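Local coordinates for putative NAD(P)H nitroreductase ydfN (Bacillus subtilis, PDB 3BEM), which is a putative FMN-dependent NAD(P)H nitroreductase, a homodimer that may contribute to the breakdown of aromatic compounds, at residues B[91-96]-B[180-185]. The protein carries 3 engineered substitutions. Numbering follows the deposited sequence.
Sequences LVLGDK and LNIDDQ
Leu91 overlaps Leu180 at about a right angle. Its CD2 sits 3.4 Å from Leu180 CD1, tighter than usual for two methyls. Two residues further along the strand, Leu93 meets Ile182 tip to tip, with Leu93 CD1 3.9 Å from Ile182 CG2. These pairs lay the chain leaving helix 173-180 over one face of the antiparallel sheet, where Leu91 also touches Val176. Leu180 in turn packs on Met218 of the second subunit.

Past these apolar pairs the contact turns polar, and the backbones converge. Lys96 N donates to Gln185 O over 2.9 Å, nearly along the C=O axis. This ties the chain just beyond strand 88-95 to the residue just before strand 186-195, its neighbour in the sheet. The Lys96 side chain bends at chi3 (-69°) and runs past Gln185 O, and its NZ makes a weak hydrogen bond to Asp184 O at 3.2 Å.

Gln185 takes the crowded chi1 position (72°) and extends to Asp95. Its NE2 gives Asp95 OD1 a nearly straight bond of 2.9 Å, in the amide plane but from above the carboxylate plane. Gln97 N also donates to OD1. An alanine at Asp95 would lose both bonds and would probably loosen the Gln185 side chain and the turn after the strand. Two N-H donors on one oxygen of a buried aspartate are likely to favour its charged form.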
ATOM      1  N   LEU B  91     -14.368  -4.203   2.118  1.00 15.69           N
ATOM      2  CA  LEU B  91     -13.642  -5.067   1.216  1.00 16.28           C
ATOM      3  C   LEU B  91     -12.948  -4.191   0.227  1.00 14.91           C
ATOM      4  O   LEU B  91     -13.570  -3.390  -0.456  1.00 16.66           O
ATOM      5  CB  LEU B  91     -14.587  -6.078   0.555  1.00 19.19           C
ATOM      6  CG  LEU B  91     -15.100  -7.194   1.488  1.00 23.12           C
ATOM      7  CD1 LEU B  91     -13.915  -8.018   2.104  1.00 25.42           C
ATOM      8  CD2 LEU B  91     -16.111  -6.616   2.548  1.00 28.22           C
ATOM      9  N   VAL B  92     -11.638  -4.328   0.179  1.00 15.09           N
ATOM     10  CA  VAL B  92     -10.821  -3.567  -0.723  1.00 13.70           C
ATOM     11  C   VAL B  92     -10.618  -4.409  -1.982  1.00 15.92           C
ATOM     12  O   VAL B  92      -9.998  -5.461  -1.953  1.00 16.91           O
ATOM     13  CB  VAL B  92      -9.455  -3.203  -0.102  1.00 16.16           C
ATOM     14  CG1 VAL B  92      -8.694  -2.237  -1.052  1.00 17.99           C
ATOM     15  CG2 VAL B  92      -9.614  -2.609   1.349  1.00 17.01           C
ATOM     16  N   LEU B  93     -11.174  -3.928  -3.095  1.00 14.76           N
ATOM     17  CA  LEU B  93     -11.147  -4.617  -4.361  1.00 14.05           C
ATOM     18  C   LEU B  93     -10.156  -3.949  -5.306  1.00 16.16           C
ATOM     19  O   LEU B  93      -9.989  -2.737  -5.290  1.00 16.12           O
ATOM     20  CB  LEU B  93     -12.530  -4.574  -5.041  1.00 15.04           C
ATOM     21  CG  LEU B  93     -13.696  -5.090  -4.212  1.00 15.44           C
ATOM     22  CD1 LEU B  93     -15.026  -5.044  -5.001  1.00 16.38           C
ATOM     23  CD2 LEU B  93     -13.360  -6.534  -3.650  1.00 17.67           C
ATOM     24  N   GLY B  94      -9.520  -4.767  -6.139  1.00 15.52           N
ATOM     25  CA  GLY B  94      -8.719  -4.280  -7.227  1.00 15.96           C
ATOM     26  C   GLY B  94      -9.248  -4.779  -8.557  1.00 14.74           C
ATOM     27  O   GLY B  94      -9.418  -5.977  -8.766  1.00 16.27           O
ATOM     28  N   ASP B  95      -9.526  -3.858  -9.465  1.00 17.22           N
ATOM     29  CA  ASP B  95      -9.997  -4.238 -10.805  1.00 16.77           C
ATOM     30  C   ASP B  95      -8.871  -4.803 -11.667  1.00 15.10           C
ATOM     31  O   ASP B  95      -7.971  -4.084 -12.078  1.00 17.17           O
ATOM     32  CB  ASP B  95     -10.577  -3.014 -11.450  1.00 18.63           C
ATOM     33  CG  ASP B  95     -11.321  -3.283 -12.713  1.00 21.57           C
ATOM     34  OD1 ASP B  95     -11.406  -4.432 -13.167  1.00 19.49           O
ATOM     35  OD2 ASP B  95     -11.881  -2.283 -13.244  1.00 22.06           O
ATOM     36  N   LYS B  96      -8.972  -6.103 -11.984  1.00 17.36           N
ATOM     37  CA  LYS B  96      -8.035  -6.772 -12.873  1.00 18.31           C
ATOM     38  C   LYS B  96      -8.153  -6.295 -14.326  1.00 18.56           C
ATOM     39  O   LYS B  96      -7.240  -6.505 -15.128  1.00 20.36           O
ATOM     40  CB  LYS B  96      -8.237  -8.284 -12.786  1.00 18.25           C
ATOM     41  CG  LYS B  96      -7.830  -8.874 -11.450  1.00 20.49           C
ATOM     42  CD  LYS B  96      -8.094 -10.378 -11.342  1.00 23.79           C
ATOM     43  CE  LYS B  96      -9.535 -10.730 -11.295  1.00 24.71           C
ATOM     44  NZ  LYS B  96      -9.743 -12.204 -11.033  1.00 25.00           N
ATOM     45  N   LEU B 180     -21.270 -11.201  -1.044  1.00 20.86           N
ATOM     46  CA  LEU B 180     -21.432  -9.784  -1.393  1.00 20.58           C
ATOM     47  C   LEU B 180     -21.705  -9.542  -2.864  1.00 21.15           C
ATOM     48  O   LEU B 180     -21.783  -8.394  -3.267  1.00 23.00           O
ATOM     49  CB  LEU B 180     -20.195  -8.985  -0.969  1.00 20.63           C
ATOM     50  CG  LEU B 180     -19.907  -9.039   0.539  1.00 22.59           C
ATOM     51  CD1 LEU B 180     -18.646  -8.203   0.853  1.00 23.87           C
ATOM     52  CD2 LEU B 180     -21.106  -8.631   1.420  1.00 27.25           C
ATOM     53  N   ASN B 181     -21.819 -10.592  -3.668  1.00 20.56           N
ATOM     54  CA  ASN B 181     -22.060 -10.454  -5.088  1.00 22.59           C
ATOM     55  C   ASN B 181     -21.023  -9.602  -5.823  1.00 24.36           C
ATOM     56  O   ASN B 181     -21.361  -8.658  -6.542  1.00 25.97           O
ATOM     57  CB  ASN B 181     -23.474  -9.896  -5.303  1.00 23.66           C
ATOM     58  CG  ASN B 181     -23.906  -9.946  -6.748  1.00 37.72           C
ATOM     59  OD1 ASN B 181     -23.476 -10.831  -7.502  1.00 40.22           O
ATOM     60  ND2 ASN B 181     -24.761  -8.993  -7.153  1.00 43.75           N
ATOM     61  N   ILE B 182     -19.760  -9.969  -5.683  1.00 20.99           N
ATOM     62  CA  ILE B 182     -18.690  -9.219  -6.294  1.00 21.43           C
ATOM     63  C   ILE B 182     -18.319  -9.854  -7.625  1.00 22.04           C
ATOM     64  O   ILE B 182     -18.098 -11.049  -7.689  1.00 22.55           O
ATOM     65  CB  ILE B 182     -17.457  -9.142  -5.329  1.00 20.67           C
ATOM     66  CG1 ILE B 182     -17.808  -8.268  -4.085  1.00 23.35           C
ATOM     67  CG2 ILE B 182     -16.215  -8.597  -6.061  1.00 21.12           C
ATOM     68  CD1 ILE B 182     -16.900  -8.489  -2.918  1.00 26.16           C
ATOM     69  N   ASP B 183     -18.237  -9.045  -8.700  1.00 26.26           N
ATOM     70  CA  ASP B 183     -17.947  -9.559 -10.050  1.00 27.56           C
ATOM     71  C   ASP B 183     -16.560 -10.190 -10.148  1.00 27.95           C
ATOM     72  O   ASP B 183     -15.653  -9.827  -9.377  1.00 22.05           O
ATOM     73  CB  ASP B 183     -18.014  -8.412 -11.074  1.00 31.21           C
ATOM     74  CG  ASP B 183     -19.428  -8.056 -11.496  1.00 46.13           C
ATOM     75  OD1 ASP B 183     -20.183  -8.957 -11.955  1.00 59.46           O
ATOM     76  OD2 ASP B 183     -19.761  -6.844 -11.420  1.00 56.01           O
ATOM     77  N   ASP B 184     -16.375 -11.074 -11.137  1.00 26.99           N
ATOM     78  CA  ASP B 184     -15.125 -11.811 -11.328  1.00 26.21           C
ATOM     79  C   ASP B 184     -13.916 -10.946 -11.614  1.00 20.97           C
ATOM     80  O   ASP B 184     -12.787 -11.351 -11.298  1.00 24.91           O
ATOM     81  CB  ASP B 184     -15.215 -12.844 -12.468  1.00 28.83           C
ATOM     82  CG  ASP B 184     -13.833 -13.517 -12.786  1.00 33.39           C
ATOM     83  OD1 ASP B 184     -13.288 -14.267 -11.924  1.00 49.97           O
ATOM     84  OD2 ASP B 184     -13.279 -13.286 -13.902  1.00 46.13           O
ATOM     85  N   GLN B 185     -14.136  -9.788 -12.215  1.00 20.12           N
ATOM     86  CA  GLN B 185     -13.013  -8.962 -12.605  1.00 18.92           C
ATOM     87  C   GLN B 185     -12.305  -8.316 -11.405  1.00 17.94           C
ATOM     88  O   GLN B 185     -11.252  -7.785 -11.574  1.00 17.83           O
ATOM     89  CB  GLN B 185     -13.418  -7.866 -13.580  1.00 21.95           C
ATOM     90  CG  GLN B 185     -14.211  -6.772 -12.988  1.00 22.69           C
ATOM     91  CD  GLN B 185     -14.774  -5.874 -14.053  1.00 35.54           C
ATOM     92  OE1 GLN B 185     -15.886  -6.103 -14.521  1.00 41.97           O
ATOM     93  NE2 GLN B 185     -14.009  -4.852 -14.457  1.00 28.11           N
TER